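Local coordinates for ankyrin repeat and SOCS box protein 11 (Homo sapiens, PDB 4UUC) that recognises substrates for a cullin-5-RING E3 ubiquitin ligase complex that targets proteins such as BIK, DIRAS2 and RPN1 for proteasomal degradation, at residues Thr144-Asp149 with Arg176-Glu181. Numbering follows the deposited sequence.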
ATOM      1  N   THR A 144      -3.719 -10.595  -4.080  1.00 13.46           N
ATOM      2  CA  THR A 144      -4.902 -10.183  -4.825  1.00 14.81           C
ATOM      3  C   THR A 144      -4.532  -9.480  -6.139  1.00 15.42           C
ATOM      4  O   THR A 144      -5.210  -9.657  -7.153  1.00 18.25           O
ATOM      5  CB  THR A 144      -5.776  -9.255  -3.973  1.00 15.96           C
ATOM      6  OG1 THR A 144      -6.186  -9.957  -2.794  1.00 17.74           O
ATOM      7  CG2 THR A 144      -7.010  -8.800  -4.745  1.00 18.55           C
ATOM      8  N   TYR A 145      -3.452  -8.704  -6.117  1.00 16.23           N
ATOM      9  CA  TYR A 145      -3.049  -7.898  -7.274  1.00 16.82           C
ATOM     10  C   TYR A 145      -1.804  -8.423  -7.999  1.00 17.61           C
ATOM     11  O   TYR A 145      -1.214  -7.719  -8.821  1.00 18.58           O
ATOM     12  CB  TYR A 145      -2.849  -6.452  -6.824  1.00 13.98           C
ATOM     13  CG  TYR A 145      -4.177  -5.819  -6.481  1.00 17.34           C
ATOM     14  CD1 TYR A 145      -5.017  -5.353  -7.482  1.00 23.00           C
ATOM     15  CD2 TYR A 145      -4.620  -5.746  -5.168  1.00 17.67           C
ATOM     16  CE1 TYR A 145      -6.244  -4.799  -7.185  1.00 20.70           C
ATOM     17  CE2 TYR A 145      -5.850  -5.191  -4.861  1.00 21.67           C
ATOM     18  CZ  TYR A 145      -6.658  -4.723  -5.875  1.00 29.48           C
ATOM     19  OH  TYR A 145      -7.886  -4.169  -5.585  1.00 32.04           O
ATOM     20  N   GLN A 146      -1.431  -9.666  -7.708  1.00 16.30           N
ATOM     21  CA  GLN A 146      -0.387 -10.374  -8.458  1.00 15.39           C
ATOM     22  C   GLN A 146       0.969  -9.673  -8.395  1.00 20.22           C
ATOM     23  O   GLN A 146       1.716  -9.648  -9.376  1.00 20.50           O
ATOM     24  CB  GLN A 146      -0.811 -10.541  -9.923  1.00 24.16           C
ATOM     25  CG  GLN A 146      -2.181 -11.184 -10.109  1.00 22.95           C
ATOM     26  CD  GLN A 146      -2.520 -11.427 -11.569  1.00 37.22           C
ATOM     27  OE1 GLN A 146      -2.642 -12.570 -12.009  1.00 29.13           O
ATOM     28  NE2 GLN A 146      -2.678 -10.349 -12.327  1.00 41.37           N
ATOM     29  N   ARG A 147       1.291  -9.121  -7.231  1.00 18.20           N
ATOM     30  CA  ARG A 147       2.545  -8.405  -7.036  1.00 18.84           C
ATOM     31  C   ARG A 147       3.634  -9.364  -6.567  1.00 17.56           C
ATOM     32  O   ARG A 147       3.902  -9.484  -5.371  1.00 19.18           O
ATOM     33  CB  ARG A 147       2.354  -7.270  -6.029  1.00 18.18           C
ATOM     34  CG  ARG A 147       1.224  -6.316  -6.389  1.00 20.88           C
ATOM     35  CD  ARG A 147       1.401  -5.706  -7.773  1.00 21.29           C
ATOM     36  NE  ARG A 147       0.411  -4.663  -8.043  1.00 19.90           N
ATOM     37  CZ  ARG A 147       0.234  -4.092  -9.229  1.00 21.54           C
ATOM     38  NH1 ARG A 147       0.983  -4.464 -10.263  1.00 29.19           N
ATOM     39  NH2 ARG A 147      -0.687  -3.151  -9.388  1.00 22.42           N
ATOM     40  N   VAL A 148       4.248 -10.054  -7.523  1.00 18.38           N
ATOM     41  CA  VAL A 148       5.156 -11.153  -7.213  1.00 15.91           C
ATOM     42  C   VAL A 148       6.321 -10.718  -6.326  1.00 15.65           C
ATOM     43  O   VAL A 148       6.634 -11.383  -5.342  1.00 18.61           O
ATOM     44  CB  VAL A 148       5.733 -11.791  -8.495  1.00 17.73           C
ATOM     45  CG1 VAL A 148       6.527 -13.045  -8.146  1.00 20.81           C
ATOM     46  CG2 VAL A 148       4.624 -12.128  -9.479  1.00 21.97           C
ATOM     47  N   ASP A 149       6.974  -9.616  -6.683  1.00 19.61           N
ATOM     48  CA  ASP A 149       8.122  -9.139  -5.916  1.00 22.10           C
ATOM     49  C   ASP A 149       7.721  -8.765  -4.488  1.00 19.46           C
ATOM     50  O   ASP A 149       8.474  -9.000  -3.545  1.00 20.55           O
ATOM     51  CB  ASP A 149       8.773  -7.937  -6.605  1.00 27.23           C
ATOM     52  CG  ASP A 149       9.453  -8.305  -7.912  1.00 39.13           C
ATOM     53  OD1 ASP A 149       9.786  -9.497  -8.108  1.00 34.10           O
ATOM     54  OD2 ASP A 149       9.664  -7.393  -8.743  1.00 41.13           O
ATOM     55  N   ARG A 176      -7.746 -17.048  -7.058  1.00 16.75           N
ATOM     56  CA  ARG A 176      -8.710 -16.339  -7.895  1.00 16.44           C
ATOM     57  C   ARG A 176      -8.040 -15.550  -9.018  1.00 22.16           C
ATOM     58  O   ARG A 176      -8.718 -15.075  -9.933  1.00 20.71           O
ATOM     59  CB  ARG A 176      -9.550 -15.381  -7.053  1.00 16.71           C
ATOM     60  CG  ARG A 176     -10.451 -16.049  -6.045  1.00 19.67           C
ATOM     61  CD  ARG A 176     -11.452 -15.045  -5.498  1.00 20.19           C
ATOM     62  NE  ARG A 176     -12.164 -15.547  -4.330  1.00 22.53           N
ATOM     63  CZ  ARG A 176     -11.717 -15.463  -3.080  1.00 21.54           C
ATOM     64  NH1 ARG A 176     -10.547 -14.895  -2.818  1.00 18.85           N
ATOM     65  NH2 ARG A 176     -12.444 -15.948  -2.086  1.00 20.03           N
ATOM     66  N   GLN A 177      -6.721 -15.393  -8.933  1.00 18.13           N
ATOM     67  CA  GLN A 177      -5.966 -14.643  -9.936  1.00 16.65           C
ATOM     68  C   GLN A 177      -5.304 -15.598 -10.930  1.00 19.28           C
ATOM     69  O   GLN A 177      -5.697 -16.759 -11.037  1.00 21.61           O
ATOM     70  CB  GLN A 177      -4.910 -13.749  -9.277  1.00 18.16           C
ATOM     71  CG  GLN A 177      -5.393 -12.955  -8.072  1.00 20.24           C
ATOM     72  CD  GLN A 177      -6.704 -12.237  -8.308  1.00 27.92           C
ATOM     73  OE1 GLN A 177      -6.963 -11.727  -9.399  1.00 24.26           O
ATOM     74  NE2 GLN A 177      -7.543 -12.195  -7.278  1.00 26.76           N
ATOM     75  N   SER A 178      -4.297 -15.100 -11.646  1.00 18.19           N
ATOM     76  CA  SER A 178      -3.695 -15.836 -12.756  1.00 19.96           C
ATOM     77  C   SER A 178      -2.173 -15.968 -12.648  1.00 24.38           C
ATOM     78  O   SER A 178      -1.502 -16.236 -13.650  1.00 23.97           O
ATOM     79  CB  SER A 178      -4.052 -15.148 -14.078  1.00 22.93           C
ATOM     80  OG  SER A 178      -5.457 -15.093 -14.254  1.00 37.57           O
ATOM     81  N   ASN A 179      -1.632 -15.799 -11.442  1.00 19.74           N
ATOM     82  CA  ASN A 179      -0.182 -15.838 -11.242  1.00 18.23           C
ATOM     83  C   ASN A 179       0.296 -17.106 -10.544  1.00 18.15           C
ATOM     84  O   ASN A 179       0.066 -17.301  -9.348  1.00 15.76           O
ATOM     85  CB  ASN A 179       0.287 -14.627 -10.440  1.00 15.55           C
ATOM     86  CG  ASN A 179       1.783 -14.413 -10.548  1.00 19.47           C
ATOM     87  OD1 ASN A 179       2.568 -15.129  -9.931  1.00 17.74           O
ATOM     88  ND2 ASN A 179       2.187 -13.429 -11.349  1.00 23.43           N
ATOM     89  N   VAL A 180       0.985 -17.946 -11.308  1.00 15.11           N
ATOM     90  CA  VAL A 180       1.509 -19.217 -10.824  1.00 16.06           C
ATOM     91  C   VAL A 180       2.675 -19.027  -9.856  1.00 14.67           C
ATOM     92  O   VAL A 180       2.785 -19.762  -8.872  1.00 17.89           O
ATOM     93  CB  VAL A 180       1.954 -20.106 -12.015  1.00 18.12           C
ATOM     94  CG1 VAL A 180       2.805 -21.298 -11.554  1.00 21.23           C
ATOM     95  CG2 VAL A 180       0.741 -20.596 -12.790  1.00 17.96           C
ATOM     96  N   GLU A 181       3.544 -18.054 -10.126  1.00 13.59           N
ATOM     97  CA  GLU A 181       4.702 -17.817  -9.264  1.00 12.24           C
ATOM     98  C   GLU A 181       4.270 -17.556  -7.815  1.00 16.31           C
ATOM     99  O   GLU A 181       4.899 -18.048  -6.878  1.00 15.32           O
ATOM    100  CB  GLU A 181       5.547 -16.658  -9.798  1.00 16.21           C
ATOM    101  CG  GLU A 181       6.385 -17.067 -11.012  1.00 15.87           C
ATOM    102  CD  GLU A 181       7.358 -15.995 -11.487  1.00 20.01           C
ATOM    103  OE1 GLU A 181       6.993 -14.799 -11.504  1.00 20.28           O
ATOM    104  OE2 GLU A 181       8.496 -16.362 -11.850  1.00 19.65           O
TER
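With CG beside its backbone N and CD anti to CA (chi2 -176°), the side chain of Q146 runs extended to the 176-181 turn, whereas Q177 bends at chi2 and lays its amide against the end of helix 138-144. Glutamine suits position 146 because it joins a reach of several bonds to a carbonyl acceptor: Q146 OE1 takes the backbone N-H of S178 at 3.0 Å. The bond is moderately bent, 146° at the hydrogen, and the donor is tilted out of the carbonyl plane. Along the way Q146 CG packs on Q177 CB at 3.8 Å, while the two amide planes are turned 71° apart. Q177 CD lies 3.2 Å from T144 O, which faces the amide group as a whole; NE2 is too poorly angled to bond there and donates instead to the carbonyl O of A173, in the helix that ends just before it (170-175). The bent glutamine thus brings CB and CG against Q146 and T144 while NE2 still reaches A173.

Farther along, branching at CB lets the short V148 meet two residues of the next repeat. Its CG2 touches N179 ND2 at 3.3 Å, and CG1 rests 3.8 Å from E181 OE1, on a side chain that crosses it at about a right angle. N179 serves as N-cap of helix 180-188: OD1 accepts from V182 N, a role for which asparagine's short amide is well suited. The whole is a surface seam between the inter-helix turns of ANK 5 and ANK 6, matching turns aligned side by side, as is characteristic of stacked helix-turn-helix units in an ankyrin repeat domain.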